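Long-range contacts in PTS system, IIabc component (Clostridium difficile, PDB 3IPJ), which is the EIIB domain of a probable phosphotransferase-system sugar permease, thought to relay phosphate to a sugar, perhaps trehalose, as it enters the cell: residues I9-I14 and E80-K85; E19-S24 and M35-E40; I25-T30 and K74-V79; R31-V36 and Q62-L67. All blocks are in the same frame, centred on the assembly; numbering follows the deposited sequence.

Contact 1. Residues I9-I14 and E80-K85; sequences IANELI and EKMGLK
M82 lays its side chain against A10, N11 and I14 on one flank of helix 5-17, and L84 adds a second touch at I14. M82 gives the largest surface to the contact. It lies just after helix 71-79, where the chain leaves that helix. Beyond CG its side chain is fully extended. SD is anti to CA (chi2 -179°) and CE is anti to CB (chi3 -175°), which carries CE out to A10 and N11. CE stops 3.4 Å from A10 CB, which is tight for two carbons. The same methyl is 3.5 Å from N11 CG, the amide carbon.

One atom back, M82 SD sits 3.6 Å from I14 CG1. These two side chains run past each other in opposite directions. I14 then meets L84 tip to tip, with I14 CD1 3.9 Å from L84 CD2. L84 also rests on I22 and I25 of strand 22-27, and I14 rests on I22. A10 touches V79 as well. The loop therefore joins helix 5-17 to the end of helix 71-79 and to the first strand of the EIIB domain's sheet.

Apart from the N11 amide, the touching groups are hydrocarbon and a thioether. Shape and dispersion, more than directed polar bonds, probably hold this small surface contact together.

Contact 2. Residues E19-S24 and M35-E40; sequences EDNIIS and MVKDRE
N21 grips residues K37 and D38 through both its backbone and its amide. Its O accepts from K37 N at 2.9 Å, and V36 CA comes close to the same oxygen. Its CG is anti to the backbone N (chi1 -165°), which carries it toward D38. OD1 of N21 takes D38 N at 2.7 Å, in the carbonyl plane and on a lone pair. ND2 of N21 gives to D38 O at 3.0 Å. That bond is nearly straight, 163° at the hydrogen, and D38 O lies close to the amide plane, although ND2 stands above the plane of the D38 carbonyl. ND2 also bonds to I17 O. OD1 accepts and ND2 donates twice, a pattern that fits the amide as modelled.

I23 N donates to M35 O at 2.7 Å, and S24 N makes a weak bond to the same oxygen. M35 N returns a bond to S24 O at 2.9 Å. I23 and S24 both face M35, which makes this a classic beta bulge. Beyond the strand, D38 OD1 accepts from E40 N at 3.1 Å in an Asx turn. E40 is a known zinc ligand, though no zinc is bound to this chain. I23 CG1 packs on K37 CG.

The contact closes the open end of hairpin 22-27/31-36. I22 and V36 share one face, where I14 and I17 of helix 5-17 lie on I22, and V36 meets I17, Y63 and F58.

Contact 3. Residues I25-T30 and K74-V79; sequences ITHCAT and KVYAEV
I25 meets both Y76 and V79 of helix 71-79. Its CD1 presses on V79 CG1 at 3.3 Å, closer than usual for two carbons. Its CG2 sits at the edge of the Y76 ring, 4.0 Å from CE1 and near the ring plane. I25 O lies in the ring plane at its edge, 3.6 Å from Y76 OH. T26 CB points away from the helix, but T26 CA still touches Y76 CE1 at 3.7 Å. Its backbone is bonded to R33 of the next strand.

Strand and helix segments run nearly antiparallel, at 159°, with their axes 9.3 Å apart. This is the helix-on-sheet packing of the EIIB domain, with helix 71-79 laid on the edge strand and on L32 beside it.

One edge atom of the H27 imidazole lies over a face of Y76, toward the rim. The centroids are 4.6 Å apart and the planes meet obliquely at 52°. Y76 CG is anti to the backbone N (chi1 -173°), which places it against the H27 ring.

C28 follows, the predicted phosphocysteine and a zinc ligand, though no zinc is bound to this chain. Its SG accepts a weak bond from T30 N, and R33 packs beside it.

Contact 4. Residues R31-V36 and Q62-L67; sequences RLRVMV and QYQIIL
L32 and V34 pack against I65, Y63 and L67 on the helix-covered face of an antiparallel sheet. Strands 31-36 and 62-66 are its two inner strands, in the order 1-2-4-3. V34 CG2 meets I65 CD1 at 3.8 Å, and L32 CB meets L67 CD1 at 4.0 Å. V36 CG1 touches Y63 CB. V75 and Y76 of helix 71-79 cover L32.

Two hydrogen-bonded pairs hold the backbones. L32 exchanges bonds with I65, and V34 exchanges bonds with Y63. The shortest of these four backbone bonds is Y63 N to V34 O, at 2.8 Å. Y63 OH is bonded to D44.

The other face carries R31, R33, M35, Q62, Q64 and I66. M35 SD touches Q62 CG at 3.4 Å. R33 runs beside Q64, pointing the same way. Q64 OE1 lies above one face of the R33 guanidinium, with the two planes 41° apart. R33 also reaches the side chain of C28, the predicted phosphocysteine, so this polar edge borders the probable active site. I66 CD1 lies over a face of the R31 guanidinium. In the plane of that group, R31 NH1 donates to Q64 OE1 at 2.7 Å, approaching almost along the C=O axis (165°).

In the fold
Contacts 2 and 4 are both made within the antiparallel sheet, share M35 and V36 of strand 31-36, and are both partly buried. Contact 4 joins the two inner strands by regular backbone pairing. Contact 2 lies at the hairpin's end and leans on a bulge and an asparagine amide. Contact 3 is the buried one, where strand 22-27 meets helix 71-79 by apolar and aromatic packing. It touches contact 4 through Y76 and L32. Contacts 2 and 3 both use strand 22-27, at its two ends, and their centres are about 16 Å apart. Contact 1 is a surface contact, also apolar. Along the chain, contact 1 encloses the other three.

Contact 1. Residues I9-I14 and E80-K85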
# COMPACT_ATOMS: atom_id res chain seq x y z
N ILE A 9 2.70 -4.27 -8.82
CA ILE A 9 3.20 -3.52 -7.68
C ILE A 9 2.37 -3.82 -6.39
O ILE A 9 2.93 -4.15 -5.36
CB ILE A 9 3.20 -1.98 -7.98
CG1 ILE A 9 4.10 -1.67 -9.23
CG2 ILE A 9 3.56 -1.15 -6.70
CD1 ILE A 9 3.88 -0.26 -9.91
N ALA A 10 1.05 -3.73 -6.44
CA ALA A 10 0.22 -4.00 -5.25
C ALA A 10 0.56 -5.37 -4.74
O ALA A 10 0.75 -5.56 -3.53
CB ALA A 10 -1.26 -3.96 -5.59
N ASN A 11 0.60 -6.36 -5.61
CA ASN A 11 0.90 -7.72 -5.14
C ASN A 11 2.29 -7.89 -4.55
O ASN A 11 2.46 -8.61 -3.53
CB ASN A 11 0.58 -8.78 -6.20
CG ASN A 11 -0.88 -9.19 -6.14
OD1 ASN A 11 -1.66 -8.73 -6.93
ND2 ASN A 11 -1.26 -10.01 -5.12
N GLU A 12 3.28 -7.25 -5.18
CA GLU A 12 4.65 -7.34 -4.66
C GLU A 12 4.67 -6.69 -3.30
O GLU A 12 5.28 -7.24 -2.36
CB GLU A 12 5.66 -6.70 -5.58
CG GLU A 12 5.89 -7.62 -6.78
CD GLU A 12 6.84 -7.10 -7.92
OE1 GLU A 12 7.81 -6.36 -7.60
OE2 GLU A 12 6.65 -7.52 -9.15
N LEU A 13 4.02 -5.53 -3.17
CA LEU A 13 3.99 -4.83 -1.88
C LEU A 13 3.34 -5.70 -0.80
O LEU A 13 3.95 -5.87 0.29
CB LEU A 13 3.30 -3.45 -2.03
CG LEU A 13 4.17 -2.46 -2.80
CD1 LEU A 13 3.42 -1.09 -2.98
CD2 LEU A 13 5.58 -2.30 -2.22
N ILE A 14 2.16 -6.27 -1.08
CA ILE A 14 1.45 -7.12 -0.09
C ILE A 14 2.37 -8.30 0.29
O ILE A 14 2.48 -8.66 1.49
CB ILE A 14 0.08 -7.72 -0.59
CG1 ILE A 14 -0.90 -6.68 -1.16
CG2 ILE A 14 -0.62 -8.45 0.52
CD1 ILE A 14 -0.94 -5.46 -0.45
N GLU A 80 -7.62 -2.30 -3.23
CA GLU A 80 -9.06 -2.25 -2.90
C GLU A 80 -9.87 -3.52 -3.28
O GLU A 80 -10.94 -3.75 -2.70
CB GLU A 80 -9.74 -1.05 -3.57
CG GLU A 80 -9.74 0.28 -2.80
CD GLU A 80 -10.36 1.52 -3.55
OE1 GLU A 80 -10.06 1.78 -4.76
OE2 GLU A 80 -11.12 2.27 -2.85
N LYS A 81 -9.43 -4.32 -4.25
CA LYS A 81 -10.18 -5.53 -4.62
C LYS A 81 -9.66 -6.74 -3.85
O LYS A 81 -10.32 -7.78 -3.75
CB LYS A 81 -10.11 -5.79 -6.14
CG LYS A 81 -10.30 -4.58 -7.04
CD LYS A 81 -9.68 -4.87 -8.43
CE LYS A 81 -9.74 -3.68 -9.42
NZ LYS A 81 -9.07 -4.04 -10.76
N MET A 82 -8.47 -6.60 -3.28
CA MET A 82 -7.78 -7.69 -2.64
C MET A 82 -8.48 -8.08 -1.32
O MET A 82 -8.21 -9.14 -0.76
CB MET A 82 -6.30 -7.31 -2.43
CG MET A 82 -5.42 -7.27 -3.70
SD MET A 82 -3.69 -6.83 -3.36
CE MET A 82 -3.17 -6.75 -5.04
N GLY A 83 -9.38 -7.24 -0.83
CA GLY A 83 -10.13 -7.59 0.36
C GLY A 83 -9.54 -7.14 1.70
O GLY A 83 -10.14 -7.31 2.76
N LEU A 84 -8.34 -6.58 1.69
CA LEU A 84 -7.77 -6.11 2.95
C LEU A 84 -8.68 -4.96 3.42
O LEU A 84 -9.53 -4.47 2.64
CB LEU A 84 -6.31 -5.68 2.78
CG LEU A 84 -5.45 -6.69 1.99
CD1 LEU A 84 -6.11 -6.99 0.72
CD2 LEU A 84 -4.12 -6.16 1.63
N LYS A 85 -8.56 -4.58 4.69
CA LYS A 85 -9.22 -3.41 5.24
C LYS A 85 -8.59 -2.14 4.61
O LYS A 85 -7.55 -1.66 5.05
CB LYS A 85 -9.03 -3.45 6.77
CG LYS A 85 -9.92 -2.57 7.64
CD LYS A 85 -9.77 -2.97 9.15
CE LYS A 85 -10.03 -1.78 10.15
NZ LYS A 85 -11.45 -1.23 10.27

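Contact 2. Residues E19-S24 and M35-E40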
# COMPACT_ATOMS: atom_id res chain seq x y z
N GLU A 19 0.62 -10.50 4.08
CA GLU A 19 -0.81 -10.19 4.07
C GLU A 19 -1.44 -10.02 5.48
O GLU A 19 -2.25 -9.11 5.75
CB GLU A 19 -1.58 -11.24 3.28
CG GLU A 19 -3.06 -10.94 3.30
CD GLU A 19 -3.98 -12.17 3.03
OE1 GLU A 19 -3.58 -13.12 2.25
OE2 GLU A 19 -5.13 -12.13 3.62
N ASP A 20 -1.08 -10.93 6.39
CA ASP A 20 -1.69 -10.93 7.71
C ASP A 20 -0.90 -10.01 8.67
O ASP A 20 -1.23 -9.91 9.86
CB ASP A 20 -1.98 -12.37 8.23
CG ASP A 20 -0.75 -13.09 8.79
OD1 ASP A 20 0.41 -12.58 8.61
OD2 ASP A 20 -0.94 -14.19 9.44
N ASN A 21 0.08 -9.29 8.10
CA ASN A 21 0.78 -8.24 8.84
C ASN A 21 0.09 -6.85 8.65
O ASN A 21 0.58 -5.84 9.18
CB ASN A 21 2.27 -8.17 8.39
CG ASN A 21 3.22 -7.33 9.35
OD1 ASN A 21 2.93 -7.15 10.53
ND2 ASN A 21 4.37 -6.89 8.81
N ILE A 22 -1.00 -6.80 7.88
CA ILE A 22 -1.65 -5.54 7.50
C ILE A 22 -2.85 -5.34 8.39
O ILE A 22 -3.72 -6.24 8.45
CB ILE A 22 -2.08 -5.57 5.99
CG1 ILE A 22 -0.77 -5.50 5.09
CG2 ILE A 22 -3.21 -4.49 5.69
CD1 ILE A 22 -0.87 -5.94 3.66
N ILE A 23 -2.94 -4.21 9.11
CA ILE A 23 -4.16 -3.89 9.87
C ILE A 23 -5.18 -3.22 8.94
O ILE A 23 -6.35 -3.65 8.84
CB ILE A 23 -3.84 -2.97 11.05
CG1 ILE A 23 -2.88 -3.65 12.02
CG2 ILE A 23 -5.16 -2.51 11.77
CD1 ILE A 23 -2.46 -2.72 13.12
N SER A 24 -4.73 -2.15 8.23
CA SER A 24 -5.59 -1.40 7.32
C SER A 24 -4.68 -0.56 6.42
O SER A 24 -3.48 -0.47 6.69
CB SER A 24 -6.56 -0.51 8.13
OG SER A 24 -5.85 0.38 8.98
N MET A 35 -1.02 0.51 7.87
CA MET A 35 -0.90 0.30 9.33
C MET A 35 -0.54 -1.19 9.44
O MET A 35 -1.31 -2.05 8.96
CB MET A 35 -2.21 0.58 10.05
CG MET A 35 -2.63 2.04 9.88
SD MET A 35 -1.62 3.15 10.91
CE MET A 35 -2.83 3.52 12.16
N VAL A 36 0.66 -1.48 9.99
CA VAL A 36 1.15 -2.85 10.08
C VAL A 36 1.24 -3.33 11.56
O VAL A 36 1.42 -2.54 12.48
CB VAL A 36 2.50 -3.00 9.33
CG1 VAL A 36 2.31 -2.82 7.80
CG2 VAL A 36 3.63 -2.04 9.91
N LYS A 37 1.13 -4.64 11.76
CA LYS A 37 1.29 -5.26 13.06
C LYS A 37 2.75 -5.26 13.56
O LYS A 37 3.06 -4.93 14.71
CB LYS A 37 0.71 -6.68 13.05
CG LYS A 37 -0.79 -6.69 12.60
CD LYS A 37 -1.30 -8.10 12.51
CE LYS A 37 -2.52 -8.25 11.59
NZ LYS A 37 -3.00 -9.68 11.73
N ASP A 38 3.66 -5.60 12.67
CA ASP A 38 5.09 -5.72 13.00
C ASP A 38 5.99 -5.17 11.85
O ASP A 38 6.25 -5.85 10.84
CB ASP A 38 5.36 -7.21 13.27
CG ASP A 38 6.75 -7.51 13.76
OD1 ASP A 38 7.50 -6.57 14.08
OD2 ASP A 38 7.07 -8.73 13.86
N ARG A 39 6.47 -3.93 12.02
CA ARG A 39 7.38 -3.40 11.03
C ARG A 39 8.69 -4.21 10.89
O ARG A 39 9.30 -4.23 9.83
CB ARG A 39 7.69 -1.89 11.29
CG ARG A 39 8.71 -1.60 12.33
CD ARG A 39 10.09 -1.75 11.76
NE ARG A 39 10.50 -0.67 10.87
CZ ARG A 39 10.76 -0.78 9.56
NH1 ARG A 39 10.54 -1.92 8.92
NH2 ARG A 39 11.20 0.28 8.90
N GLU A 40 9.10 -4.86 11.98
CA GLU A 40 10.41 -5.47 12.08
C GLU A 40 10.56 -6.75 11.27
O GLU A 40 11.66 -7.34 11.26
CB GLU A 40 10.76 -5.77 13.57
CG GLU A 40 11.05 -4.51 14.31
CD GLU A 40 10.91 -4.69 15.83
OE1 GLU A 40 10.79 -5.84 16.33
OE2 GLU A 40 10.92 -3.64 16.52

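Contact 3. Residues I25-T30 and K74-V79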
# COMPACT_ATOMS: atom_id res chain seq x y z
N ILE A 25 -5.26 0.02 5.35
CA ILE A 25 -4.53 0.66 4.32
C ILE A 25 -5.32 1.85 3.90
O ILE A 25 -6.52 1.75 3.79
CB ILE A 25 -4.49 -0.23 3.02
CG1 ILE A 25 -4.11 -1.68 3.37
CG2 ILE A 25 -3.55 0.41 1.96
CD1 ILE A 25 -4.69 -2.77 2.43
N THR A 26 -4.64 2.99 3.67
CA THR A 26 -5.23 4.16 2.99
C THR A 26 -4.12 4.80 2.17
O THR A 26 -3.07 4.17 1.93
CB THR A 26 -5.82 5.18 3.96
OG1 THR A 26 -6.64 6.11 3.21
CG2 THR A 26 -4.68 5.87 4.81
N HIS A 27 -4.32 6.04 1.76
CA HIS A 27 -3.31 6.70 0.97
C HIS A 27 -3.42 8.20 1.08
O HIS A 27 -4.43 8.69 1.54
CB HIS A 27 -3.37 6.24 -0.54
CG HIS A 27 -4.47 6.89 -1.33
ND1 HIS A 27 -5.74 6.35 -1.44
CD2 HIS A 27 -4.50 8.05 -2.00
CE1 HIS A 27 -6.49 7.15 -2.17
NE2 HIS A 27 -5.76 8.19 -2.51
N CYS A 28 -2.38 8.94 0.73
CA CYS A 28 -2.53 10.40 0.56
C CYS A 28 -2.23 10.68 -0.93
O CYS A 28 -2.38 9.79 -1.80
CB CYS A 28 -1.62 11.23 1.51
SG CYS A 28 0.19 10.94 1.26
N ALA A 29 -1.79 11.90 -1.23
CA ALA A 29 -1.62 12.27 -2.62
C ALA A 29 -0.45 11.55 -3.20
O ALA A 29 -0.39 11.40 -4.42
CB ALA A 29 -1.46 13.83 -2.76
N THR A 30 0.52 11.14 -2.36
CA THR A 30 1.75 10.58 -2.94
C THR A 30 2.13 9.27 -2.27
O THR A 30 2.99 8.56 -2.80
CB THR A 30 2.92 11.57 -2.83
OG1 THR A 30 3.07 11.92 -1.44
CG2 THR A 30 2.54 12.82 -3.58
N LYS A 74 -3.79 4.47 -8.45
CA LYS A 74 -3.92 3.32 -9.34
C LYS A 74 -3.50 2.06 -8.58
O LYS A 74 -4.10 0.99 -8.75
CB LYS A 74 -3.08 3.51 -10.59
CG LYS A 74 -3.57 4.76 -11.35
CD LYS A 74 -2.63 5.21 -12.55
CE LYS A 74 -3.03 6.64 -13.11
NZ LYS A 74 -4.14 6.70 -14.09
N VAL A 75 -2.49 2.20 -7.71
CA VAL A 75 -2.07 1.05 -6.86
C VAL A 75 -3.12 0.84 -5.77
O VAL A 75 -3.51 -0.32 -5.46
CB VAL A 75 -0.68 1.25 -6.27
CG1 VAL A 75 -0.33 0.18 -5.18
CG2 VAL A 75 0.33 1.26 -7.44
N TYR A 76 -3.63 1.94 -5.24
CA TYR A 76 -4.64 1.78 -4.20
C TYR A 76 -5.88 1.01 -4.76
O TYR A 76 -6.44 0.14 -4.11
CB TYR A 76 -4.96 3.17 -3.64
CG TYR A 76 -5.86 3.06 -2.46
CD1 TYR A 76 -5.38 2.55 -1.25
CD2 TYR A 76 -7.20 3.45 -2.55
CE1 TYR A 76 -6.24 2.43 -0.12
CE2 TYR A 76 -8.04 3.31 -1.42
CZ TYR A 76 -7.52 2.81 -0.24
OH TYR A 76 -8.31 2.67 0.82
N ALA A 77 -6.31 1.36 -5.98
CA ALA A 77 -7.47 0.74 -6.62
C ALA A 77 -7.30 -0.81 -6.84
O ALA A 77 -8.28 -1.60 -6.81
CB ALA A 77 -7.78 1.48 -7.95
N GLU A 78 -6.06 -1.25 -7.05
CA GLU A 78 -5.78 -2.66 -7.11
C GLU A 78 -5.92 -3.27 -5.71
O GLU A 78 -6.62 -4.24 -5.53
CB GLU A 78 -4.39 -2.87 -7.68
CG GLU A 78 -4.32 -2.34 -9.09
CD GLU A 78 -5.38 -2.96 -10.02
OE1 GLU A 78 -5.87 -4.09 -9.75
OE2 GLU A 78 -5.67 -2.32 -11.08
N VAL A 79 -5.26 -2.68 -4.70
CA VAL A 79 -5.36 -3.22 -3.33
C VAL A 79 -6.81 -3.30 -2.84
O VAL A 79 -7.20 -4.27 -2.14
CB VAL A 79 -4.60 -2.33 -2.33
CG1 VAL A 79 -4.99 -2.73 -0.90
CG2 VAL A 79 -3.03 -2.31 -2.63

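Contact 4. Residues R31-V36 and Q62-L67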
# COMPACT_ATOMS: atom_id res chain seq x y z
N ARG A 31 1.52 8.94 -1.11
CA ARG A 31 1.94 7.74 -0.39
C ARG A 31 0.82 6.72 -0.12
O ARG A 31 -0.31 7.06 0.23
CB ARG A 31 2.67 8.10 0.93
CG ARG A 31 3.65 9.21 0.82
CD ARG A 31 4.24 9.49 2.19
NE ARG A 31 5.34 10.46 2.05
CZ ARG A 31 6.19 10.78 3.05
NH1 ARG A 31 6.05 10.21 4.27
NH2 ARG A 31 7.15 11.68 2.85
N LEU A 32 1.15 5.45 -0.27
CA LEU A 32 0.34 4.32 0.21
C LEU A 32 0.72 4.16 1.70
O LEU A 32 1.88 3.99 2.03
CB LEU A 32 0.72 3.10 -0.66
CG LEU A 32 -0.24 1.94 -0.57
CD1 LEU A 32 -1.64 2.29 -1.18
CD2 LEU A 32 0.40 0.70 -1.24
N ARG A 33 -0.27 4.23 2.58
CA ARG A 33 -0.01 4.23 3.99
C ARG A 33 -0.60 2.97 4.61
O ARG A 33 -1.82 2.80 4.65
CB ARG A 33 -0.58 5.50 4.59
CG ARG A 33 0.24 6.74 4.27
CD ARG A 33 -0.62 7.98 4.49
NE ARG A 33 0.13 9.21 4.22
CZ ARG A 33 0.84 9.86 5.15
NH1 ARG A 33 0.85 9.38 6.41
NH2 ARG A 33 1.52 10.98 4.83
N VAL A 34 0.26 2.07 5.07
CA VAL A 34 -0.16 0.75 5.56
C VAL A 34 0.06 0.65 7.08
O VAL A 34 1.23 0.71 7.52
CB VAL A 34 0.68 -0.37 4.92
CG1 VAL A 34 0.07 -1.74 5.24
CG2 VAL A 34 0.73 -0.12 3.44
N MET A 35 -1.02 0.51 7.87
CA MET A 35 -0.90 0.30 9.33
C MET A 35 -0.54 -1.19 9.44
O MET A 35 -1.31 -2.05 8.96
CB MET A 35 -2.21 0.58 10.05
CG MET A 35 -2.63 2.04 9.88
SD MET A 35 -1.62 3.15 10.91
CE MET A 35 -2.83 3.52 12.16
N VAL A 36 0.66 -1.48 9.99
CA VAL A 36 1.15 -2.85 10.08
C VAL A 36 1.24 -3.33 11.56
O VAL A 36 1.42 -2.54 12.48
CB VAL A 36 2.50 -3.00 9.33
CG1 VAL A 36 2.31 -2.82 7.80
CG2 VAL A 36 3.63 -2.04 9.91
N GLN A 62 2.64 3.54 10.93
CA GLN A 62 2.37 3.60 9.48
C GLN A 62 3.63 3.28 8.68
O GLN A 62 4.65 4.00 8.75
CB GLN A 62 1.93 5.01 9.06
CG GLN A 62 0.51 5.37 9.47
CD GLN A 62 0.10 6.73 8.91
OE1 GLN A 62 -0.37 7.64 9.66
NE2 GLN A 62 0.27 6.89 7.63
N TYR A 63 3.52 2.22 7.87
CA TYR A 63 4.53 1.90 6.85
C TYR A 63 4.15 2.63 5.52
O TYR A 63 3.16 2.30 4.90
CB TYR A 63 4.55 0.38 6.65
CG TYR A 63 5.81 -0.10 5.98
CD1 TYR A 63 6.96 -0.31 6.73
CD2 TYR A 63 5.88 -0.28 4.59
CE1 TYR A 63 8.12 -0.74 6.14
CE2 TYR A 63 7.04 -0.69 3.96
CZ TYR A 63 8.16 -0.93 4.74
OH TYR A 63 9.32 -1.38 4.17
N GLN A 64 4.95 3.64 5.10
CA GLN A 64 4.54 4.54 4.05
C GLN A 64 5.41 4.22 2.81
O GLN A 64 6.64 4.15 2.92
CB GLN A 64 4.69 5.97 4.51
CG GLN A 64 3.97 6.16 5.83
CD GLN A 64 4.03 7.61 6.33
OE1 GLN A 64 4.47 8.51 5.60
NE2 GLN A 64 3.61 7.85 7.59
N ILE A 65 4.75 4.00 1.67
CA ILE A 65 5.46 3.71 0.46
C ILE A 65 5.20 4.85 -0.47
O ILE A 65 4.04 5.10 -0.83
CB ILE A 65 4.89 2.46 -0.18
CG1 ILE A 65 5.06 1.29 0.82
CG2 ILE A 65 5.50 2.21 -1.55
CD1 ILE A 65 3.79 0.93 1.48
N ILE A 66 6.26 5.58 -0.83
CA ILE A 66 6.07 6.76 -1.68
C ILE A 66 5.97 6.29 -3.14
O ILE A 66 6.92 5.70 -3.67
CB ILE A 66 7.21 7.77 -1.59
CG1 ILE A 66 7.63 8.02 -0.13
CG2 ILE A 66 6.78 9.06 -2.32
CD1 ILE A 66 8.94 8.89 -0.00
N LEU A 67 4.81 6.54 -3.77
CA LEU A 67 4.58 6.14 -5.16
C LEU A 67 4.43 7.36 -6.10
O LEU A 67 4.64 7.23 -7.32
CB LEU A 67 3.32 5.25 -5.22
CG LEU A 67 3.56 3.86 -4.63
CD1 LEU A 67 2.25 3.23 -4.38
CD2 LEU A 67 4.32 2.99 -5.63